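PDB 3T33: G protein coupled receptor, which binds a zinc ion as a member of the LanC-like protein family and may play a role in abscisic acid signalling. Local coordinates for residues R283-C288 / W322-L327. Sequence-based numbering, arbitrary orientation.
Sequences RLVHWC and WSRGLL. With ZN (zinc ion), chain B.
V285 meets R324 and G325 with its two methyl branches. CG2 lies over one face of the R324 guanidinium, 3.7 Å above the plane and shifted toward the rim, with R324 CZ 3.9 Å away; the two side chains cross at about a right angle. A bend at chi3 (67°) brings R324 NE to 4.0 Å from V285 CG2. V285 CG1, anti to the backbone N (chi1 -178°), rests against G325, 4.1 Å from its CA, where no side chain intervenes. L327, with chi1 (-93°) and chi2 both away from staggered values, sets CD1 3.6 Å and CD2 3.3 Å from V285 O. Its side chain crosses that of H286 at about a right angle, CD2 approaching the imidazole obliquely, 3.6 Å from H286 ND1. L284 CB sits over the centre of one face of that ring, which also meets H334. With C333 and H334, C288 SG binds zinc, at 2.2 Å. The contact joins helix 308-324 to the C288-bearing loop before helix 291-305, in the alpha/alpha-toroid of the LanC family. Between 283-288 and 322-327 there is van der Waals packing without hydrogen bonds, leaving buried H286 ND1 without a partner; a salt bridge from R324 NH2 to D282 anchors R324 to the same loop.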
ATOM      1  N   ARG A 283      -9.034  -7.653  16.764  1.00 50.07           N
ATOM      2  CA  ARG A 283      -8.414  -6.432  17.262  1.00 49.25           C
ATOM      3  C   ARG A 283      -7.735  -5.598  16.180  1.00 47.54           C
ATOM      4  O   ARG A 283      -7.828  -4.370  16.191  1.00 46.82           O
ATOM      5  CB  ARG A 283      -7.410  -6.761  18.370  1.00 49.51           C
ATOM      6  CG  ARG A 283      -6.438  -7.874  18.015  1.00 53.10           C
ATOM      7  CD  ARG A 283      -5.656  -8.334  19.234  1.00 56.81           C
ATOM      8  NE  ARG A 283      -4.219  -8.383  18.977  1.00 58.36           N
ATOM      9  CZ  ARG A 283      -3.347  -7.494  19.441  1.00 58.64           C
ATOM     10  NH1 ARG A 283      -3.763  -6.483  20.191  1.00 58.74           N
ATOM     11  NH2 ARG A 283      -2.058  -7.617  19.156  1.00 58.64           N
ATOM     12  N   LEU A 284      -7.046  -6.254  15.251  1.00 45.14           N
ATOM     13  CA  LEU A 284      -6.270  -5.512  14.245  1.00 43.81           C
ATOM     14  C   LEU A 284      -7.034  -5.127  12.961  1.00 41.62           C
ATOM     15  O   LEU A 284      -7.618  -5.978  12.285  1.00 41.91           O
ATOM     16  CB  LEU A 284      -4.962  -6.262  13.907  1.00 43.29           C
ATOM     17  CG  LEU A 284      -4.043  -6.522  15.131  1.00 44.13           C
ATOM     18  CD1 LEU A 284      -2.777  -7.238  14.746  1.00 40.21           C
ATOM     19  CD2 LEU A 284      -3.720  -5.267  16.014  1.00 43.33           C
ATOM     20  N   VAL A 285      -7.024  -3.836  12.638  1.00 39.57           N
ATOM     21  CA  VAL A 285      -7.678  -3.327  11.396  1.00 36.60           C
ATOM     22  C   VAL A 285      -6.615  -2.534  10.638  1.00 36.27           C
ATOM     23  O   VAL A 285      -6.594  -1.307  10.681  1.00 36.48           O
ATOM     24  CB  VAL A 285      -8.920  -2.461  11.736  1.00 36.70           C
ATOM     25  CG1 VAL A 285      -9.640  -1.968  10.455  1.00 32.05           C
ATOM     26  CG2 VAL A 285      -9.886  -3.235  12.643  1.00 33.20           C
ATOM     27  N   HIS A 286      -5.673  -3.244  10.022  1.00 35.12           N
ATOM     28  CA  HIS A 286      -4.450  -2.613   9.463  1.00 34.61           C
ATOM     29  C   HIS A 286      -4.354  -3.101   8.049  1.00 32.62           C
ATOM     30  O   HIS A 286      -4.969  -4.116   7.706  1.00 31.07           O
ATOM     31  CB  HIS A 286      -3.157  -3.164  10.099  1.00 35.08           C
ATOM     32  CG  HIS A 286      -3.008  -2.944  11.579  1.00 36.67           C
ATOM     33  ND1 HIS A 286      -3.799  -2.070  12.305  1.00 39.08           N
ATOM     34  CD2 HIS A 286      -2.082  -3.430  12.449  1.00 33.87           C
ATOM     35  CE1 HIS A 286      -3.391  -2.062  13.574  1.00 37.68           C
ATOM     36  NE2 HIS A 286      -2.327  -2.843  13.674  1.00 39.29           N
ATOM     37  N   TRP A 287      -3.578  -2.383   7.235  1.00 31.49           N
ATOM     38  CA  TRP A 287      -3.094  -2.936   5.993  1.00 29.60           C
ATOM     39  C   TRP A 287      -2.384  -4.246   6.360  1.00 30.18           C
ATOM     40  O   TRP A 287      -2.586  -5.238   5.714  1.00 30.08           O
ATOM     41  CB  TRP A 287      -2.031  -2.032   5.373  1.00 28.76           C
ATOM     42  CG  TRP A 287      -1.445  -2.666   4.185  1.00 26.76           C
ATOM     43  CD1 TRP A 287      -2.079  -2.916   3.015  1.00 26.76           C
ATOM     44  CD2 TRP A 287      -0.125  -3.202   4.051  1.00 27.59           C
ATOM     45  NE1 TRP A 287      -1.228  -3.537   2.139  1.00 26.14           N
ATOM     46  CE2 TRP A 287      -0.026  -3.744   2.757  1.00 27.84           C
ATOM     47  CE3 TRP A 287       0.977  -3.293   4.909  1.00 26.89           C
ATOM     48  CZ2 TRP A 287       1.147  -4.379   2.276  1.00 28.33           C
ATOM     49  CZ3 TRP A 287       2.148  -3.899   4.427  1.00 26.69           C
ATOM     50  CH2 TRP A 287       2.222  -4.420   3.121  1.00 28.34           C
ATOM     51  N   CYS A 288      -1.478  -4.221   7.335  1.00 31.18           N
ATOM     52  CA  CYS A 288      -0.616  -5.397   7.539  1.00 32.70           C
ATOM     53  C   CYS A 288      -1.446  -6.587   7.995  1.00 33.22           C
ATOM     54  O   CYS A 288      -1.309  -7.659   7.427  1.00 35.49           O
ATOM     55  CB  CYS A 288       0.635  -5.112   8.384  1.00 31.08           C
ATOM     56  SG  CYS A 288       0.292  -4.445   9.952  1.00 35.14           S
ATOM     57  N   TRP A 322     -14.387   1.823   7.604  1.00 36.23           N
ATOM     58  CA  TRP A 322     -15.072   3.083   7.893  1.00 37.81           C
ATOM     59  C   TRP A 322     -15.376   3.251   9.378  1.00 38.35           C
ATOM     60  O   TRP A 322     -15.221   4.364   9.914  1.00 38.95           O
ATOM     61  CB  TRP A 322     -16.307   3.273   7.008  1.00 37.07           C
ATOM     62  CG  TRP A 322     -17.021   4.569   7.170  1.00 39.89           C
ATOM     63  CD1 TRP A 322     -18.311   4.720   7.548  1.00 40.30           C
ATOM     64  CD2 TRP A 322     -16.515   5.906   6.921  1.00 37.40           C
ATOM     65  NE1 TRP A 322     -18.629   6.049   7.588  1.00 39.17           N
ATOM     66  CE2 TRP A 322     -17.561   6.799   7.199  1.00 36.13           C
ATOM     67  CE3 TRP A 322     -15.271   6.427   6.514  1.00 36.83           C
ATOM     68  CZ2 TRP A 322     -17.430   8.217   7.065  1.00 37.72           C
ATOM     69  CZ3 TRP A 322     -15.123   7.847   6.382  1.00 36.81           C
ATOM     70  CH2 TRP A 322     -16.206   8.711   6.655  1.00 37.53           C
ATOM     71  N   SER A 323     -15.775   2.192  10.080  1.00 38.87           N
ATOM     72  CA  SER A 323     -16.054   2.413  11.502  1.00 40.39           C
ATOM     73  C   SER A 323     -14.887   2.215  12.440  1.00 40.00           C
ATOM     74  O   SER A 323     -14.804   2.891  13.474  1.00 40.88           O
ATOM     75  CB  SER A 323     -17.270   1.616  11.993  1.00 42.39           C
ATOM     76  OG  SER A 323     -16.920   0.272  12.226  1.00 45.89           O
ATOM     77  N   ARG A 324     -13.958   1.340  12.102  1.00 38.81           N
ATOM     78  CA  ARG A 324     -12.864   1.079  13.047  1.00 39.32           C
ATOM     79  C   ARG A 324     -11.483   1.449  12.493  1.00 38.92           C
ATOM     80  O   ARG A 324     -10.477   1.213  13.167  1.00 38.95           O
ATOM     81  CB  ARG A 324     -12.869  -0.393  13.458  1.00 38.81           C
ATOM     82  CG  ARG A 324     -14.117  -0.879  14.269  1.00 40.83           C
ATOM     83  CD  ARG A 324     -14.257  -2.432  14.194  1.00 40.74           C
ATOM     84  NE  ARG A 324     -13.153  -3.094  14.888  1.00 39.86           N
ATOM     85  CZ  ARG A 324     -12.914  -4.400  14.863  1.00 40.83           C
ATOM     86  NH1 ARG A 324     -13.697  -5.252  14.193  1.00 36.44           N
ATOM     87  NH2 ARG A 324     -11.877  -4.866  15.545  1.00 43.60           N
ATOM     88  N   GLY A 325     -11.437   2.041  11.289  1.00 38.11           N
ATOM     89  CA  GLY A 325     -10.201   2.136  10.528  1.00 37.04           C
ATOM     90  C   GLY A 325      -9.441   3.394  10.800  1.00 37.47           C
ATOM     91  O   GLY A 325      -8.328   3.585  10.312  1.00 37.55           O
ATOM     92  N   LEU A 326     -10.048   4.267  11.570  1.00 37.42           N
ATOM     93  CA  LEU A 326      -9.422   5.518  11.972  1.00 38.76           C
ATOM     94  C   LEU A 326      -8.462   5.328  13.187  1.00 38.77           C
ATOM     95  O   LEU A 326      -8.646   5.891  14.278  1.00 39.96           O
ATOM     96  CB  LEU A 326     -10.527   6.547  12.222  1.00 38.79           C
ATOM     97  CG  LEU A 326     -10.226   8.029  12.052  1.00 40.15           C
ATOM     98  CD1 LEU A 326      -9.857   8.418  10.591  1.00 37.89           C
ATOM     99  CD2 LEU A 326     -11.466   8.857  12.562  1.00 39.16           C
ATOM    100  N   LEU A 327      -7.419   4.541  12.941  1.00 38.26           N
ATOM    101  CA  LEU A 327      -6.409   4.115  13.887  1.00 38.25           C
ATOM    102  C   LEU A 327      -5.729   5.281  14.592  1.00 38.63           C
ATOM    103  O   LEU A 327      -5.559   6.345  13.993  1.00 39.59           O
ATOM    104  CB  LEU A 327      -5.344   3.345  13.087  1.00 37.36           C
ATOM    105  CG  LEU A 327      -5.382   1.821  12.896  1.00 38.63           C
ATOM    106  CD1 LEU A 327      -6.712   1.190  13.246  1.00 36.18           C
ATOM    107  CD2 LEU A 327      -4.845   1.344  11.569  1.00 35.55           C
TER
HETATM  108 ZN    ZN B 411       1.961  -2.995   9.902  1.00 39.20          ZN